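Local coordinates for bifunctional protein PutA (Bdellovibrio bacteriovorus, PDB 5UR2), which probably couples proline dehydrogenase and L-glutamate gamma-semialdehyde dehydrogenase activities in one flavin-containing chain, oxidising proline to glutamate in two steps, at residues Ser330-Leu342 against Phe352-Tyr366. Residues are numbered along the deposited sequence; the frame is centred on the assembly and turned at random.
Sequences SDANYELCAKYLL and FASHNVRTLAACMLY. With P5F (N-propargylglycine-modified flavin adenine dinucleotide), chain F.
E335 meets R358 and Y366 where two neighbouring outer helices of the proline dehydrogenase TIM barrel pack side by side, joined through barrel strand 349-353. The helix segments run nearly parallel, 26° apart. E335 is a knob in the hole formed by R358, T359, A362 and Y366, and a long acid suits it because its extended chain carries the carboxylate across to the next helix. R358 grips it side-on: NE gives a nearly straight bond to E335 OE2 (2.9 Å) and NH2 reaches E335 OE1 (2.8 Å), both on syn lone pairs, with the two planes almost coplanar. Y366 OH donates to E335 OE1 (3.1 Å) from the anti side, tilted 29° out of the carboxylate plane, and A362, small enough for close approach, sets its CB 3.5 Å from E335 CD.

Deeper in, apolar groups take over. Y334 swings its ring away from its own backbone N (chi1 -169°) and against T359, whose CG2 lies over one face, while its hydroxyl bonds to L301 O on an adjacent strand. The F352 ring, projecting from the barrel strand, meets both helices: C363 SG lies over the centre of one face, L342 CG sits at its edge, and A338, lacking bulk, lets its CB come within 3.4 Å of F352 CE1.

Beyond the strand, the turn holds the diphosphate of the modified flavin adenine dinucleotide (P5F). S354 OG donates to P5F O1P and accepts from N356 N in an ST turn; H355 binds P5F O2P through N and ND1. N356 works twice: OD1 caps the helix by accepting from T359 N, and N356 ND2 donates to P5F O1A at 2.7 Å.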
ATOM      1  N   SER B 330     -28.843  22.224  24.585  1.00 19.58           N
ATOM      2  CA  SER B 330     -30.107  22.589  23.943  1.00 19.76           C
ATOM      3  C   SER B 330     -31.180  22.927  24.976  1.00 23.83           C
ATOM      4  O   SER B 330     -31.865  23.952  24.861  1.00 26.48           O
ATOM      5  CB  SER B 330     -30.579  21.462  23.032  1.00 25.43           C
ATOM      6  OG  SER B 330     -29.690  21.296  21.953  1.00 26.99           O
ATOM      7  N   ASP B 331     -31.325  22.088  26.007  1.00 22.42           N
ATOM      8  CA  ASP B 331     -32.295  22.370  27.059  1.00 24.31           C
ATOM      9  C   ASP B 331     -31.993  23.713  27.721  1.00 25.59           C
ATOM     10  O   ASP B 331     -32.878  24.567  27.861  1.00 21.46           O
ATOM     11  CB  ASP B 331     -32.268  21.259  28.115  1.00 22.33           C
ATOM     12  CG  ASP B 331     -32.800  19.912  27.599  1.00 26.51           C
ATOM     13  OD1 ASP B 331     -33.475  19.847  26.543  1.00 26.83           O
ATOM     14  OD2 ASP B 331     -32.545  18.900  28.286  1.00 24.82           O
ATOM     15  N   ALA B 332     -30.724  23.942  28.077  1.00 25.38           N
ATOM     16  CA  ALA B 332     -30.366  25.174  28.775  1.00 28.77           C
ATOM     17  C   ALA B 332     -30.619  26.388  27.896  1.00 26.64           C
ATOM     18  O   ALA B 332     -31.118  27.417  28.370  1.00 27.39           O
ATOM     19  CB  ALA B 332     -28.901  25.137  29.223  1.00 24.77           C
ATOM     20  N   ASN B 333     -30.276  26.282  26.610  1.00 19.63           N
ATOM     21  CA  ASN B 333     -30.534  27.376  25.685  1.00 23.33           C
ATOM     22  C   ASN B 333     -32.036  27.588  25.491  1.00 19.62           C
ATOM     23  O   ASN B 333     -32.492  28.728  25.343  1.00 20.87           O
ATOM     24  CB  ASN B 333     -29.850  27.087  24.346  1.00 18.82           C
ATOM     25  CG  ASN B 333     -29.877  28.275  23.430  1.00 26.94           C
ATOM     26  OD1 ASN B 333     -29.238  29.296  23.715  1.00 23.26           O
ATOM     27  ND2 ASN B 333     -30.613  28.172  22.333  1.00 21.73           N
ATOM     28  N   TYR B 334     -32.820  26.503  25.486  1.00 24.87           N
ATOM     29  CA  TYR B 334     -34.274  26.642  25.404  1.00 21.80           C
ATOM     30  C   TYR B 334     -34.786  27.497  26.554  1.00 25.12           C
ATOM     31  O   TYR B 334     -35.549  28.450  26.349  1.00 20.72           O
ATOM     32  CB  TYR B 334     -34.946  25.266  25.423  1.00 20.31           C
ATOM     33  CG  TYR B 334     -36.426  25.284  25.082  1.00 20.61           C
ATOM     34  CD1 TYR B 334     -37.375  25.773  25.980  1.00 21.13           C
ATOM     35  CD2 TYR B 334     -36.873  24.781  23.864  1.00 20.41           C
ATOM     36  CE1 TYR B 334     -38.737  25.794  25.657  1.00 21.44           C
ATOM     37  CE2 TYR B 334     -38.209  24.785  23.534  1.00 20.73           C
ATOM     38  CZ  TYR B 334     -39.146  25.291  24.431  1.00 25.23           C
ATOM     39  OH  TYR B 334     -40.472  25.290  24.068  1.00 24.62           O
ATOM     40  N   GLU B 335     -34.360  27.176  27.776  1.00 23.19           N
ATOM     41  CA  GLU B 335     -34.851  27.922  28.927  1.00 25.83           C
ATOM     42  C   GLU B 335     -34.390  29.376  28.876  1.00 25.17           C
ATOM     43  O   GLU B 335     -35.161  30.287  29.197  1.00 30.76           O
ATOM     44  CB  GLU B 335     -34.433  27.212  30.221  1.00 21.80           C
ATOM     45  CG  GLU B 335     -35.156  25.872  30.390  1.00 23.53           C
ATOM     46  CD  GLU B 335     -34.883  25.134  31.705  1.00 26.78           C
ATOM     47  OE1 GLU B 335     -34.399  25.735  32.681  1.00 33.25           O
ATOM     48  OE2 GLU B 335     -35.173  23.922  31.751  1.00 29.01           O
ATOM     49  N   LEU B 336     -33.157  29.616  28.430  1.00 24.18           N
ATOM     50  CA  LEU B 336     -32.671  30.988  28.286  1.00 25.69           C
ATOM     51  C   LEU B 336     -33.515  31.760  27.270  1.00 27.51           C
ATOM     52  O   LEU B 336     -33.919  32.902  27.518  1.00 23.76           O
ATOM     53  CB  LEU B 336     -31.190  30.962  27.876  1.00 23.36           C
ATOM     54  CG  LEU B 336     -30.519  32.301  27.561  1.00 26.74           C
ATOM     55  CD1 LEU B 336     -30.235  33.060  28.882  1.00 20.74           C
ATOM     56  CD2 LEU B 336     -29.246  32.137  26.747  1.00 19.75           C
ATOM     57  N   CYS B 337     -33.783  31.148  26.107  1.00 24.73           N
ATOM     58  CA  CYS B 337     -34.641  31.784  25.112  1.00 26.67           C
ATOM     59  C   CYS B 337     -36.049  32.018  25.651  1.00 29.67           C
ATOM     60  O   CYS B 337     -36.640  33.088  25.434  1.00 26.73           O
ATOM     61  CB  CYS B 337     -34.699  30.929  23.844  1.00 23.81           C
ATOM     62  SG  CYS B 337     -33.152  30.931  22.906  1.00 24.70           S
ATOM     63  N   ALA B 338     -36.605  31.021  26.346  1.00 21.08           N
ATOM     64  CA  ALA B 338     -37.958  31.146  26.875  1.00 27.04           C
ATOM     65  C   ALA B 338     -38.061  32.316  27.853  1.00 28.69           C
ATOM     66  O   ALA B 338     -38.994  33.121  27.781  1.00 22.29           O
ATOM     67  CB  ALA B 338     -38.389  29.828  27.522  1.00 23.78           C
ATOM     68  N   LYS B 339     -37.092  32.440  28.764  1.00 31.17           N
ATOM     69  CA  LYS B 339     -37.117  33.549  29.714  1.00 28.36           C
ATOM     70  C   LYS B 339     -37.098  34.890  28.983  1.00 30.03           C
ATOM     71  O   LYS B 339     -37.853  35.807  29.337  1.00 26.02           O
ATOM     72  CB  LYS B 339     -35.941  33.438  30.695  1.00 29.77           C
ATOM     73  N   TYR B 340     -36.266  35.008  27.937  1.00 26.70           N
ATOM     74  CA  TYR B 340     -36.151  36.275  27.217  1.00 24.85           C
ATOM     75  C   TYR B 340     -37.473  36.658  26.549  1.00 26.17           C
ATOM     76  O   TYR B 340     -37.937  37.796  26.678  1.00 25.58           O
ATOM     77  CB  TYR B 340     -35.024  36.200  26.181  1.00 25.64           C
ATOM     78  CG  TYR B 340     -34.665  37.556  25.600  1.00 25.11           C
ATOM     79  CD1 TYR B 340     -33.743  38.383  26.237  1.00 27.09           C
ATOM     80  CD2 TYR B 340     -35.251  38.012  24.434  1.00 24.60           C
ATOM     81  CE1 TYR B 340     -33.419  39.626  25.724  1.00 31.15           C
ATOM     82  CE2 TYR B 340     -34.931  39.254  23.907  1.00 26.45           C
ATOM     83  CZ  TYR B 340     -34.022  40.061  24.560  1.00 29.89           C
ATOM     84  OH  TYR B 340     -33.705  41.293  24.024  1.00 26.70           O
ATOM     85  N   LEU B 341     -38.095  35.715  25.833  1.00 21.73           N
ATOM     86  CA  LEU B 341     -39.372  35.998  25.186  1.00 21.94           C
ATOM     87  C   LEU B 341     -40.439  36.366  26.216  1.00 28.38           C
ATOM     88  O   LEU B 341     -41.218  37.300  26.003  1.00 25.67           O
ATOM     89  CB  LEU B 341     -39.816  34.788  24.360  1.00 24.78           C
ATOM     90  CG  LEU B 341     -38.930  34.425  23.159  1.00 23.27           C
ATOM     91  CD1 LEU B 341     -39.133  32.981  22.732  1.00 20.96           C
ATOM     92  CD2 LEU B 341     -39.197  35.361  21.988  1.00 25.40           C
ATOM     93  N   LEU B 342     -40.490  35.642  27.344  1.00 28.07           N
ATOM     94  CA  LEU B 342     -41.442  35.980  28.398  1.00 26.14           C
ATOM     95  C   LEU B 342     -41.182  37.381  28.938  1.00 26.24           C
ATOM     96  O   LEU B 342     -42.119  38.164  29.141  1.00 31.15           O
ATOM     97  CB  LEU B 342     -41.357  34.953  29.525  1.00 23.67           C
ATOM     98  CG  LEU B 342     -41.936  33.595  29.174  1.00 30.09           C
ATOM     99  CD1 LEU B 342     -41.623  32.596  30.296  1.00 24.79           C
ATOM    100  CD2 LEU B 342     -43.454  33.742  28.927  1.00 25.35           C
ATOM    101  N   PHE B 352     -44.643  27.425  23.658  1.00 26.88           N
ATOM    102  CA  PHE B 352     -43.612  26.484  24.095  1.00 27.84           C
ATOM    103  C   PHE B 352     -43.953  25.083  23.602  1.00 25.67           C
ATOM    104  O   PHE B 352     -44.883  24.446  24.104  1.00 26.21           O
ATOM    105  CB  PHE B 352     -43.452  26.525  25.614  1.00 25.83           C
ATOM    106  CG  PHE B 352     -42.958  27.844  26.110  1.00 27.26           C
ATOM    107  CD1 PHE B 352     -41.818  28.404  25.565  1.00 24.72           C
ATOM    108  CD2 PHE B 352     -43.646  28.543  27.081  1.00 27.90           C
ATOM    109  CE1 PHE B 352     -41.361  29.631  25.988  1.00 29.68           C
ATOM    110  CE2 PHE B 352     -43.191  29.780  27.521  1.00 30.58           C
ATOM    111  CZ  PHE B 352     -42.047  30.325  26.974  1.00 30.59           C
ATOM    112  N   ALA B 353     -43.204  24.615  22.608  1.00 22.89           N
ATOM    113  CA  ALA B 353     -43.411  23.298  22.022  1.00 23.43           C
ATOM    114  C   ALA B 353     -42.406  22.341  22.643  1.00 26.41           C
ATOM    115  O   ALA B 353     -41.209  22.442  22.372  1.00 28.90           O
ATOM    116  CB  ALA B 353     -43.250  23.351  20.506  1.00 26.29           C
ATOM    117  N   SER B 354     -42.881  21.437  23.498  1.00 28.09           N
ATOM    118  CA  SER B 354     -41.998  20.472  24.142  1.00 25.03           C
ATOM    119  C   SER B 354     -42.832  19.439  24.882  1.00 29.40           C
ATOM    120  O   SER B 354     -43.868  19.772  25.460  1.00 25.28           O
ATOM    121  CB  SER B 354     -41.039  21.140  25.131  1.00 27.59           C
ATOM    122  OG  SER B 354     -40.195  20.163  25.720  1.00 22.41           O
ATOM    123  N   HIS B 355     -42.345  18.194  24.899  1.00 31.91           N
ATOM    124  CA  HIS B 355     -42.932  17.131  25.712  1.00 30.72           C
ATOM    125  C   HIS B 355     -42.164  16.881  27.013  1.00 28.83           C
ATOM    126  O   HIS B 355     -42.493  15.945  27.752  1.00 31.82           O
ATOM    127  CB  HIS B 355     -43.026  15.831  24.910  1.00 23.96           C
ATOM    128  CG  HIS B 355     -43.608  16.003  23.543  1.00 33.50           C
ATOM    129  ND1 HIS B 355     -42.840  16.293  22.435  1.00 32.42           N
ATOM    130  CD2 HIS B 355     -44.892  15.966  23.110  1.00 29.44           C
ATOM    131  CE1 HIS B 355     -43.622  16.401  21.376  1.00 32.62           C
ATOM    132  NE2 HIS B 355     -44.872  16.211  21.758  1.00 29.36           N
ATOM    133  N   ASN B 356     -41.169  17.705  27.308  1.00 29.05           N
ATOM    134  CA  ASN B 356     -40.250  17.511  28.425  1.00 25.65           C
ATOM    135  C   ASN B 356     -40.807  18.215  29.659  1.00 30.83           C
ATOM    136  O   ASN B 356     -40.993  19.436  29.639  1.00 32.66           O
ATOM    137  CB  ASN B 356     -38.883  18.062  28.001  1.00 27.32           C
ATOM    138  CG  ASN B 356     -37.806  17.949  29.066  1.00 24.47           C
ATOM    139  OD1 ASN B 356     -38.057  18.108  30.250  1.00 26.46           O
ATOM    140  ND2 ASN B 356     -36.574  17.697  28.624  1.00 25.10           N
ATOM    141  N   VAL B 357     -41.075  17.448  30.730  1.00 24.90           N
ATOM    142  CA  VAL B 357     -41.709  18.017  31.924  1.00 27.48           C
ATOM    143  C   VAL B 357     -40.802  19.054  32.588  1.00 28.45           C
ATOM    144  O   VAL B 357     -41.287  20.070  33.094  1.00 29.25           O
ATOM    145  CB  VAL B 357     -42.124  16.906  32.910  1.00 26.26           C
ATOM    146  CG1 VAL B 357     -42.532  17.497  34.261  1.00 26.87           C
ATOM    147  CG2 VAL B 357     -43.298  16.122  32.352  1.00 33.29           C
ATOM    148  N   ARG B 358     -39.478  18.826  32.593  1.00 27.26           N
ATOM    149  CA  ARG B 358     -38.548  19.841  33.097  1.00 28.32           C
ATOM    150  C   ARG B 358     -38.705  21.161  32.345  1.00 29.15           C
ATOM    151  O   ARG B 358     -38.923  22.218  32.959  1.00 26.18           O
ATOM    152  CB  ARG B 358     -37.103  19.340  33.002  1.00 33.01           C
ATOM    153  CG  ARG B 358     -36.041  20.454  33.010  1.00 32.07           C
ATOM    154  CD  ARG B 358     -35.928  21.156  34.365  1.00 29.46           C
ATOM    155  NE  ARG B 358     -35.285  22.472  34.249  1.00 27.90           N
ATOM    156  CZ  ARG B 358     -34.754  23.145  35.272  1.00 29.71           C
ATOM    157  NH1 ARG B 358     -34.781  22.628  36.492  1.00 24.91           N
ATOM    158  NH2 ARG B 358     -34.199  24.339  35.082  1.00 29.14           N
ATOM    159  N   THR B 359     -38.616  21.108  31.010  1.00 29.15           N
ATOM    160  CA  THR B 359     -38.777  22.296  30.171  1.00 28.37           C
ATOM    161  C   THR B 359     -40.105  22.995  30.438  1.00 23.66           C
ATOM    162  O   THR B 359     -40.157  24.219  30.620  1.00 23.63           O
ATOM    163  CB  THR B 359     -38.687  21.899  28.694  1.00 33.10           C
ATOM    164  OG1 THR B 359     -37.466  21.179  28.463  1.00 23.73           O
ATOM    165  CG2 THR B 359     -38.742  23.151  27.780  1.00 22.27           C
ATOM    166  N   LEU B 360     -41.197  22.230  30.438  1.00 24.09           N
ATOM    167  CA  LEU B 360     -42.510  22.818  30.682  1.00 32.28           C
ATOM    168  C   LEU B 360     -42.584  23.478  32.059  1.00 33.40           C
ATOM    169  O   LEU B 360     -43.131  24.579  32.196  1.00 35.27           O
ATOM    170  CB  LEU B 360     -43.594  21.746  30.538  1.00 30.06           C
ATOM    171  CG  LEU B 360     -43.705  21.077  29.158  1.00 34.20           C
ATOM    172  CD1 LEU B 360     -44.623  19.857  29.195  1.00 33.35           C
ATOM    173  CD2 LEU B 360     -44.217  22.072  28.152  1.00 33.18           C
ATOM    174  N   ALA B 361     -42.059  22.812  33.093  1.00 33.66           N
ATOM    175  CA  ALA B 361     -42.131  23.354  34.451  1.00 34.46           C
ATOM    176  C   ALA B 361     -41.297  24.625  34.592  1.00 32.79           C
ATOM    177  O   ALA B 361     -41.693  25.557  35.300  1.00 31.75           O
ATOM    178  CB  ALA B 361     -41.673  22.308  35.472  1.00 32.44           C
ATOM    179  N   ALA B 362     -40.134  24.674  33.945  1.00 24.93           N
ATOM    180  CA  ALA B 362     -39.327  25.893  33.971  1.00 26.22           C
ATOM    181  C   ALA B 362     -40.077  27.055  33.326  1.00 25.88           C
ATOM    182  O   ALA B 362     -40.141  28.156  33.883  1.00 31.82           O
ATOM    183  CB  ALA B 362     -37.993  25.650  33.263  1.00 24.96           C
ATOM    184  N   CYS B 363     -40.689  26.818  32.166  1.00 25.22           N
ATOM    185  CA  CYS B 363     -41.463  27.872  31.528  1.00 26.94           C
ATOM    186  C   CYS B 363     -42.572  28.375  32.450  1.00 31.17           C
ATOM    187  O   CYS B 363     -42.786  29.587  32.573  1.00 30.96           O
ATOM    188  CB  CYS B 363     -42.040  27.370  30.212  1.00 25.67           C
ATOM    189  SG  CYS B 363     -40.806  27.082  28.915  1.00 31.44           S
ATOM    190  N   MET B 364     -43.273  27.461  33.121  1.00 28.26           N
ATOM    191  CA  MET B 364     -44.368  27.872  33.995  1.00 26.11           C
ATOM    192  C   MET B 364     -43.872  28.809  35.078  1.00 28.67           C
ATOM    193  O   MET B 364     -44.507  29.830  35.367  1.00 30.43           O
ATOM    194  CB  MET B 364     -45.036  26.659  34.637  1.00 28.41           C
ATOM    195  CG  MET B 364     -45.828  25.785  33.690  1.00 33.85           C
ATOM    196  SD  MET B 364     -46.402  24.294  34.523  1.00 39.81           S
ATOM    197  CE  MET B 364     -47.259  23.498  33.169  1.00 43.95           C
ATOM    198  N   LEU B 365     -42.743  28.462  35.702  1.00 30.86           N
ATOM    199  CA  LEU B 365     -42.222  29.256  36.809  1.00 37.81           C
ATOM    200  C   LEU B 365     -41.713  30.605  36.321  1.00 40.79           C
ATOM    201  O   LEU B 365     -42.009  31.649  36.924  1.00 38.67           O
ATOM    202  CB  LEU B 365     -41.108  28.486  37.530  1.00 33.31           C
ATOM    203  CG  LEU B 365     -41.529  27.787  38.820  1.00 33.28           C
ATOM    204  CD1 LEU B 365     -41.917  28.797  39.881  1.00 36.90           C
ATOM    205  CD2 LEU B 365     -42.698  26.876  38.531  1.00 35.63           C
ATOM    206  N   TYR B 366     -40.962  30.603  35.215  1.00 25.51           N
ATOM    207  CA  TYR B 366     -40.461  31.851  34.653  1.00 34.49           C
ATOM    208  C   TYR B 366     -41.618  32.790  34.336  1.00 34.22           C
ATOM    209  O   TYR B 366     -41.541  34.004  34.591  1.00 29.59           O
ATOM    210  CB  TYR B 366     -39.630  31.569  33.393  1.00 39.28           C
ATOM    211  CG  TYR B 366     -38.352  30.772  33.621  1.00 37.37           C
ATOM    212  CD1 TYR B 366     -37.614  30.882  34.800  1.00 40.99           C
ATOM    213  CD2 TYR B 366     -37.913  29.870  32.665  1.00 32.85           C
ATOM    214  CE1 TYR B 366     -36.436  30.120  34.999  1.00 42.03           C
ATOM    215  CE2 TYR B 366     -36.755  29.101  32.857  1.00 39.20           C
ATOM    216  CZ  TYR B 366     -36.018  29.232  34.015  1.00 42.59           C
ATOM    217  OH  TYR B 366     -34.876  28.458  34.170  1.00 44.09           O
TER
HETATM  218  PA  P5F F1001     -36.500  16.532  24.561  1.00 25.26           P
HETATM  219  O1A P5F F1001     -36.465  17.303  25.924  1.00 30.61           O
HETATM  220  O2A P5F F1001     -36.222  15.112  24.586  1.00 23.04           O
HETATM  221  O5B P5F F1001     -35.490  16.990  23.544  1.00 24.68           O
HETATM  222  C5B P5F F1001     -35.067  16.248  22.406  1.00 16.78           C
HETATM  223  C4B P5F F1001     -34.317  17.197  21.460  1.00 20.64           C
HETATM  224  O4B P5F F1001     -33.036  17.557  21.920  1.00 25.39           O
HETATM  225  C3B P5F F1001     -34.077  16.709  20.061  1.00 17.28           C
HETATM  226  O3B P5F F1001     -35.198  16.793  19.268  1.00 18.70           O
HETATM  227  C2B P5F F1001     -32.991  17.594  19.596  1.00 17.09           C
HETATM  228  O2B P5F F1001     -33.531  18.803  19.187  1.00 18.70           O
HETATM  229  C1B P5F F1001     -32.192  17.811  20.831  1.00 22.79           C
HETATM  230  N9A P5F F1001     -31.043  16.951  20.956  1.00 19.76           N
HETATM  231  C8A P5F F1001     -31.011  15.563  20.963  1.00 21.14           C
HETATM  232  N7A P5F F1001     -29.743  15.167  21.123  1.00 23.15           N
HETATM  233  C5A P5F F1001     -28.904  16.277  21.241  1.00 21.13           C
HETATM  234  C6A P5F F1001     -27.533  16.469  21.398  1.00 30.15           C
HETATM  235  N6A P5F F1001     -26.644  15.347  21.504  1.00 28.95           N
HETATM  236  N1A P5F F1001     -27.019  17.712  21.455  1.00 25.32           N
HETATM  237  C2A P5F F1001     -27.816  18.799  21.365  1.00 17.31           C
HETATM  238  N3A P5F F1001     -29.159  18.644  21.182  1.00 20.52           N
HETATM  239  C4A P5F F1001     -29.725  17.432  21.123  1.00 11.73           C
HETATM  240  N1  P5F F1001     -38.682  21.001  14.982  1.00 32.81           N
HETATM  241  C2  P5F F1001     -38.064  21.854  13.994  1.00 27.86           C
HETATM  242  O2  P5F F1001     -36.696  21.800  13.853  1.00 28.25           O
HETATM  243  N3  P5F F1001     -38.848  22.741  13.189  1.00 42.77           N
HETATM  244  C4  P5F F1001     -40.257  22.823  13.314  1.00 45.20           C
HETATM  245  O4  P5F F1001     -40.963  23.713  12.493  1.00 38.12           O
HETATM  246  C4X P5F F1001     -40.913  21.917  14.348  1.00 42.68           C
HETATM  247  N5  P5F F1001     -42.366  21.818  14.470  1.00 44.45           N
HETATM  248  C5X P5F F1001     -42.871  21.281  15.749  1.00 44.35           C
HETATM  249  C6  P5F F1001     -44.250  21.630  16.210  1.00 35.93           C
HETATM  250  C7  P5F F1001     -44.706  21.187  17.477  1.00 36.35           C
HETATM  251  C7M P5F F1001     -46.103  21.549  17.931  1.00 38.53           C
HETATM  252  C8  P5F F1001     -43.856  20.411  18.321  1.00 37.04           C
HETATM  253  C8M P5F F1001     -44.305  19.927  19.676  1.00 35.48           C
HETATM  254  C9  P5F F1001     -42.548  20.078  17.894  1.00 44.42           C
HETATM  255  C9A P5F F1001     -42.063  20.536  16.561  1.00 44.53           C
HETATM  256  N10 P5F F1001     -40.701  20.209  16.132  1.00 42.88           N
HETATM  257  C10 P5F F1001     -40.124  21.057  15.127  1.00 37.02           C
HETATM  258  C1' P5F F1001     -39.864  19.191  16.814  1.00 45.64           C
HETATM  259  C2' P5F F1001     -39.161  19.745  18.054  1.00 38.89           C
HETATM  260  O2' P5F F1001     -38.209  20.653  17.649  1.00 37.21           O
HETATM  261  C3' P5F F1001     -38.505  18.690  18.948  1.00 40.40           C
HETATM  262  O3' P5F F1001     -37.522  18.052  18.222  1.00 41.32           O
HETATM  263  C4' P5F F1001     -39.447  17.623  19.486  1.00 38.78           C
HETATM  264  O4' P5F F1001     -40.703  18.201  19.589  1.00 37.99           O
HETATM  265  C5' P5F F1001     -38.988  16.928  20.782  1.00 38.49           C
HETATM  266  O5' P5F F1001     -38.388  17.801  21.719  1.00 40.31           O
HETATM  267  P   P5F F1001     -38.626  17.767  23.323  1.00 31.20           P
HETATM  268  O1P P5F F1001     -38.478  19.120  24.119  1.00 39.18           O
HETATM  269  O2P P5F F1001     -40.016  17.028  23.382  1.00 31.65           O
HETATM  270  O3P P5F F1001     -37.766  16.447  23.786  1.00 26.14           O
HETATM  271  C21 P5F F1001     -42.710  20.671  12.143  1.00 57.11           C
HETATM  272  C22 P5F F1001     -42.617  21.334  13.317  1.00 60.85           C
HETATM  273  C23 P5F F1001     -42.220  21.300  10.827  1.00 57.60           C
HETATM  274  O   HOH W   1     -34.302  19.072  30.594  1.00 31.11           O
HETATM  275  O   HOH W   2     -35.241  21.742  29.787  1.00 31.79           O